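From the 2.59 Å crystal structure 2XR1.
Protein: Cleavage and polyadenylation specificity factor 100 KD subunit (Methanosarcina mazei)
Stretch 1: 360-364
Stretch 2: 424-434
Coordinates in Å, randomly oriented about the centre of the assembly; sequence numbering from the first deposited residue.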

ATOM      1  N   LYS B 360     -27.675  -9.740 -22.864  1.00 40.41           N
ATOM      2  CA  LYS B 360     -28.683 -10.685 -22.362  1.00 41.67           C
ATOM      3  C   LYS B 360     -28.322 -12.070 -22.874  1.00 42.42           C
ATOM      4  O   LYS B 360     -28.095 -12.234 -24.046  1.00 44.08           O
ATOM      5  CB  LYS B 360     -30.093 -10.331 -22.862  1.00 43.93           C
ATOM      6  CG  LYS B 360     -31.234 -10.871 -21.934  1.00 46.62           C
ATOM      7  CD  LYS B 360     -32.274 -11.720 -22.717  1.00 52.36           C
ATOM      8  CE  LYS B 360     -33.672 -11.637 -22.103  1.00 54.23           C
ATOM      9  NZ  LYS B 360     -34.710 -11.920 -23.126  1.00 57.44           N
ATOM     10  N   THR B 361     -28.298 -13.059 -21.989  1.00 41.86           N
ATOM     11  CA  THR B 361     -27.892 -14.415 -22.335  1.00 42.45           C
ATOM     12  C   THR B 361     -29.060 -15.348 -22.070  1.00 43.70           C
ATOM     13  O   THR B 361     -30.116 -14.887 -21.642  1.00 45.06           O
ATOM     14  CB  THR B 361     -26.632 -14.832 -21.533  1.00 41.08           C
ATOM     15  OG1 THR B 361     -26.894 -14.771 -20.120  1.00 38.80           O
ATOM     16  CG2 THR B 361     -25.440 -13.904 -21.900  1.00 39.79           C
ATOM     17  N   ARG B 362     -28.911 -16.639 -22.352  1.00 43.71           N
ATOM     18  CA  ARG B 362     -29.992 -17.554 -22.095  1.00 45.30           C
ATOM     19  C   ARG B 362     -30.386 -17.576 -20.619  1.00 43.56           C
ATOM     20  O   ARG B 362     -31.541 -17.797 -20.311  1.00 45.14           O
ATOM     21  CB  ARG B 362     -29.661 -18.988 -22.573  1.00 47.15           C
ATOM     22  CG  ARG B 362     -29.369 -19.139 -24.061  1.00 50.12           C
ATOM     23  CD  ARG B 362     -30.480 -18.600 -24.916  1.00 53.09           C
ATOM     24  NE  ARG B 362     -31.608 -19.481 -24.776  1.00 55.97           N
ATOM     25  CZ  ARG B 362     -31.804 -20.549 -25.535  1.00 61.44           C
ATOM     26  NH1 ARG B 362     -30.955 -20.834 -26.528  1.00 64.39           N
ATOM     27  NH2 ARG B 362     -32.865 -21.324 -25.322  1.00 62.53           N
ATOM     28  N   LEU B 363     -29.438 -17.377 -19.712  1.00 41.08           N
ATOM     29  CA  LEU B 363     -29.697 -17.518 -18.276  1.00 39.91           C
ATOM     30  C   LEU B 363     -29.941 -16.188 -17.560  1.00 37.92           C
ATOM     31  O   LEU B 363     -30.771 -16.111 -16.644  1.00 38.47           O
ATOM     32  CB  LEU B 363     -28.530 -18.225 -17.573  1.00 39.04           C
ATOM     33  CG  LEU B 363     -28.306 -19.730 -17.742  1.00 41.16           C
ATOM     34  CD1 LEU B 363     -26.994 -20.062 -17.091  1.00 41.83           C
ATOM     35  CD2 LEU B 363     -29.384 -20.524 -17.086  1.00 43.85           C
ATOM     36  N   PHE B 364     -29.217 -15.154 -17.952  1.00 35.91           N
ATOM     37  CA  PHE B 364     -29.160 -13.924 -17.161  1.00 34.33           C
ATOM     38  C   PHE B 364     -29.475 -12.644 -17.937  1.00 34.36           C
ATOM     39  O   PHE B 364     -29.559 -12.655 -19.168  1.00 35.36           O
ATOM     40  CB  PHE B 364     -27.781 -13.792 -16.572  1.00 32.43           C
ATOM     41  CG  PHE B 364     -27.309 -15.028 -15.868  1.00 32.40           C
ATOM     42  CD1 PHE B 364     -27.976 -15.492 -14.723  1.00 30.01           C
ATOM     43  CD2 PHE B 364     -26.169 -15.718 -16.327  1.00 30.66           C
ATOM     44  CE1 PHE B 364     -27.516 -16.619 -14.062  1.00 30.60           C
ATOM     45  CE2 PHE B 364     -25.721 -16.861 -15.672  1.00 30.60           C
ATOM     46  CZ  PHE B 364     -26.387 -17.306 -14.538  1.00 30.97           C
ATOM     47  N   SER B 424     -20.873 -24.804 -18.126  1.00 35.72           N
ATOM     48  CA  SER B 424     -21.670 -25.977 -18.205  1.00 36.22           C
ATOM     49  C   SER B 424     -23.155 -25.646 -18.404  1.00 36.73           C
ATOM     50  O   SER B 424     -23.820 -26.215 -19.274  1.00 37.81           O
ATOM     51  CB  SER B 424     -21.464 -26.792 -16.944  1.00 36.90           C
ATOM     52  OG  SER B 424     -21.791 -26.031 -15.793  1.00 36.21           O
ATOM     53  N   GLN B 425     -23.696 -24.710 -17.639  1.00 36.25           N
ATOM     54  CA  GLN B 425     -25.155 -24.495 -17.696  1.00 36.35           C
ATOM     55  C   GLN B 425     -25.594 -23.948 -19.042  1.00 36.54           C
ATOM     56  O   GLN B 425     -26.528 -24.494 -19.644  1.00 37.61           O
ATOM     57  CB  GLN B 425     -25.657 -23.620 -16.546  1.00 35.57           C
ATOM     58  CG  GLN B 425     -25.713 -24.363 -15.210  1.00 36.01           C
ATOM     59  CD  GLN B 425     -24.407 -24.432 -14.478  1.00 34.62           C
ATOM     60  OE1 GLN B 425     -23.549 -23.553 -14.606  1.00 34.99           O
ATOM     61  NE2 GLN B 425     -24.250 -25.468 -13.681  1.00 34.61           N
ATOM     62  N   GLU B 426     -24.908 -22.925 -19.549  1.00 36.00           N
ATOM     63  CA  GLU B 426     -25.236 -22.393 -20.880  1.00 37.02           C
ATOM     64  C   GLU B 426     -25.095 -23.478 -21.952  1.00 36.94           C
ATOM     65  O   GLU B 426     -25.942 -23.575 -22.862  1.00 37.88           O
ATOM     66  CB  GLU B 426     -24.443 -21.112 -21.265  1.00 37.11           C
ATOM     67  CG  GLU B 426     -25.239 -19.758 -21.065  1.00 40.90           C
ATOM     68  CD  GLU B 426     -25.075 -18.662 -22.229  1.00 46.36           C
ATOM     69  OE1 GLU B 426     -24.023 -17.900 -22.272  1.00 46.71           O
ATOM     70  OE2 GLU B 426     -26.036 -18.563 -23.063  1.00 45.90           O
ATOM     71  N   VAL B 427     -24.080 -24.324 -21.831  1.00 36.07           N
ATOM     72  CA  VAL B 427     -23.928 -25.411 -22.801  1.00 36.72           C
ATOM     73  C   VAL B 427     -25.106 -26.382 -22.734  1.00 37.58           C
ATOM     74  O   VAL B 427     -25.617 -26.809 -23.746  1.00 38.49           O
ATOM     75  CB  VAL B 427     -22.606 -26.187 -22.633  1.00 36.62           C
ATOM     76  CG1 VAL B 427     -22.559 -27.376 -23.579  1.00 37.04           C
ATOM     77  CG2 VAL B 427     -21.446 -25.307 -22.883  1.00 34.28           C
ATOM     78  N   MET B 428     -25.548 -26.712 -21.535  1.00 38.15           N
ATOM     79  CA  MET B 428     -26.697 -27.643 -21.356  1.00 39.49           C
ATOM     80  C   MET B 428     -27.956 -27.101 -21.994  1.00 39.99           C
ATOM     81  O   MET B 428     -28.700 -27.836 -22.575  1.00 41.21           O
ATOM     82  CB  MET B 428     -26.964 -27.905 -19.869  1.00 39.24           C
ATOM     83  CG  MET B 428     -25.839 -28.638 -19.157  1.00 39.19           C
ATOM     84  SD  MET B 428     -25.951 -28.547 -17.352  1.00 40.22           S
ATOM     85  CE  MET B 428     -27.561 -29.379 -17.137  1.00 36.94           C
ATOM     86  N   ILE B 429     -28.196 -25.801 -21.889  1.00 40.06           N
ATOM     87  CA  ILE B 429     -29.422 -25.232 -22.452  1.00 41.40           C
ATOM     88  C   ILE B 429     -29.416 -25.332 -23.958  1.00 42.16           C
ATOM     89  O   ILE B 429     -30.449 -25.584 -24.562  1.00 44.35           O
ATOM     90  CB  ILE B 429     -29.633 -23.765 -22.053  1.00 40.87           C
ATOM     91  CG1 ILE B 429     -30.091 -23.703 -20.603  1.00 41.06           C
ATOM     92  CG2 ILE B 429     -30.717 -23.106 -22.935  1.00 41.60           C
ATOM     93  CD1 ILE B 429     -29.905 -22.344 -20.009  1.00 40.85           C
ATOM     94  N   VAL B 430     -28.253 -25.153 -24.558  1.00 41.23           N
ATOM     95  CA  VAL B 430     -28.124 -25.289 -25.988  1.00 41.87           C
ATOM     96  C   VAL B 430     -28.339 -26.744 -26.417  1.00 43.58           C
ATOM     97  O   VAL B 430     -29.079 -27.007 -27.375  1.00 44.60           O
ATOM     98  CB  VAL B 430     -26.785 -24.693 -26.469  1.00 40.49           C
ATOM     99  CG1 VAL B 430     -26.450 -25.159 -27.858  1.00 41.93           C
ATOM    100  CG2 VAL B 430     -26.883 -23.189 -26.429  1.00 39.43           C
ATOM    101  N   LEU B 431     -27.718 -27.678 -25.696  1.00 43.69           N
ATOM    102  CA  LEU B 431     -27.776 -29.098 -26.067  1.00 45.46           C
ATOM    103  C   LEU B 431     -29.194 -29.654 -25.955  1.00 47.51           C
ATOM    104  O   LEU B 431     -29.702 -30.230 -26.904  1.00 49.73           O
ATOM    105  CB  LEU B 431     -26.810 -29.925 -25.226  1.00 44.78           C
ATOM    106  CG  LEU B 431     -25.332 -29.648 -25.506  1.00 43.36           C
ATOM    107  CD1 LEU B 431     -24.480 -30.208 -24.418  1.00 43.59           C
ATOM    108  CD2 LEU B 431     -24.895 -30.226 -26.828  1.00 44.32           C
ATOM    109  N   GLU B 432     -29.858 -29.450 -24.825  1.00 47.58           N
ATOM    110  CA  GLU B 432     -31.203 -29.984 -24.660  1.00 49.85           C
ATOM    111  C   GLU B 432     -32.139 -29.504 -25.771  1.00 50.53           C
ATOM    112  O   GLU B 432     -32.934 -30.281 -26.291  1.00 52.84           O
ATOM    113  CB  GLU B 432     -31.776 -29.667 -23.262  1.00 49.76           C
ATOM    114  CG  GLU B 432     -32.853 -28.511 -23.168  1.00 53.39           C
ATOM    115  CD  GLU B 432     -34.299 -28.982 -23.394  1.00 58.65           C
ATOM    116  OE1 GLU B 432     -34.665 -30.072 -22.913  1.00 63.51           O
ATOM    117  OE2 GLU B 432     -35.090 -28.242 -24.024  1.00 62.04           O
ATOM    118  N   GLU B 433     -32.027 -28.235 -26.140  1.00 49.17           N
ATOM    119  CA  GLU B 433     -32.869 -27.651 -27.171  1.00 50.27           C
ATOM    120  C   GLU B 433     -32.533 -28.278 -28.499  1.00 51.24           C
ATOM    121  O   GLU B 433     -33.419 -28.610 -29.275  1.00 53.61           O
ATOM    122  CB  GLU B 433     -32.631 -26.149 -27.253  1.00 49.37           C
ATOM    123  CG  GLU B 433     -33.598 -25.395 -28.167  1.00 52.25           C
ATOM    124  CD  GLU B 433     -33.524 -23.883 -27.959  1.00 53.07           C
ATOM    125  OE1 GLU B 433     -32.417 -23.311 -28.116  1.00 53.89           O
ATOM    126  OE2 GLU B 433     -34.560 -23.266 -27.617  1.00 55.61           O
ATOM    127  N   SER B 434     -31.244 -28.457 -28.753  1.00 49.54           N
ATOM    128  CA  SER B 434     -30.800 -28.967 -30.023  1.00 50.35           C
ATOM    129  C   SER B 434     -31.300 -30.375 -30.212  1.00 52.14           C
ATOM    130  O   SER B 434     -31.850 -30.689 -31.254  1.00 53.96           O
ATOM    131  CB  SER B 434     -29.278 -28.945 -30.116  1.00 49.03           C
ATOM    132  OG  SER B 434     -28.758 -27.726 -29.660  1.00 47.22           O
TER

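A short irregular turn packs against one side of a helix through two neighbouring side chains, Leu363 making an apolar contact and Arg362 a salt bridge farther along the helix. Thr361, Arg362 and Leu363 all direct their CA-to-CB bonds toward the helix. The turn is held by two bonds of its own: Thr361 N donates to Phe364 O (3.1 Å), and Phe364 N to Thr361 OG1 (3.2 Å). Leu363 spans one helical turn, its CD2 lying 3.5 Å from Ile429 CD1 and its CD1 3.8 Å from Gln425 CB. Arg362, which has the largest area covered, bends through three successive m rotamers and carries its guanidinium past Ile429 to Glu433. There Arg362 NH1 donates to Glu433 OE1 at 3.3 Å, with an N-H...acceptor angle of 155°; weak bonds run from Arg362 NH2 to Glu433 OE1 and OE2, both at 3.5 Å. Glu433 OE1 lies at the guanidinium edge, near its plane, where the N-H groups point, while Ile429 CG2 covers one face, 3.7 Å from Arg362 NH2. Ile429 thus serves both neighbours. Glu426 starts sideways, but its end comes nearer the turn: OE2 sits 3.5 Å from Arg362 CG and 4.1 Å from Thr361 CB, touching aliphatic carbon rather than the guanidinium.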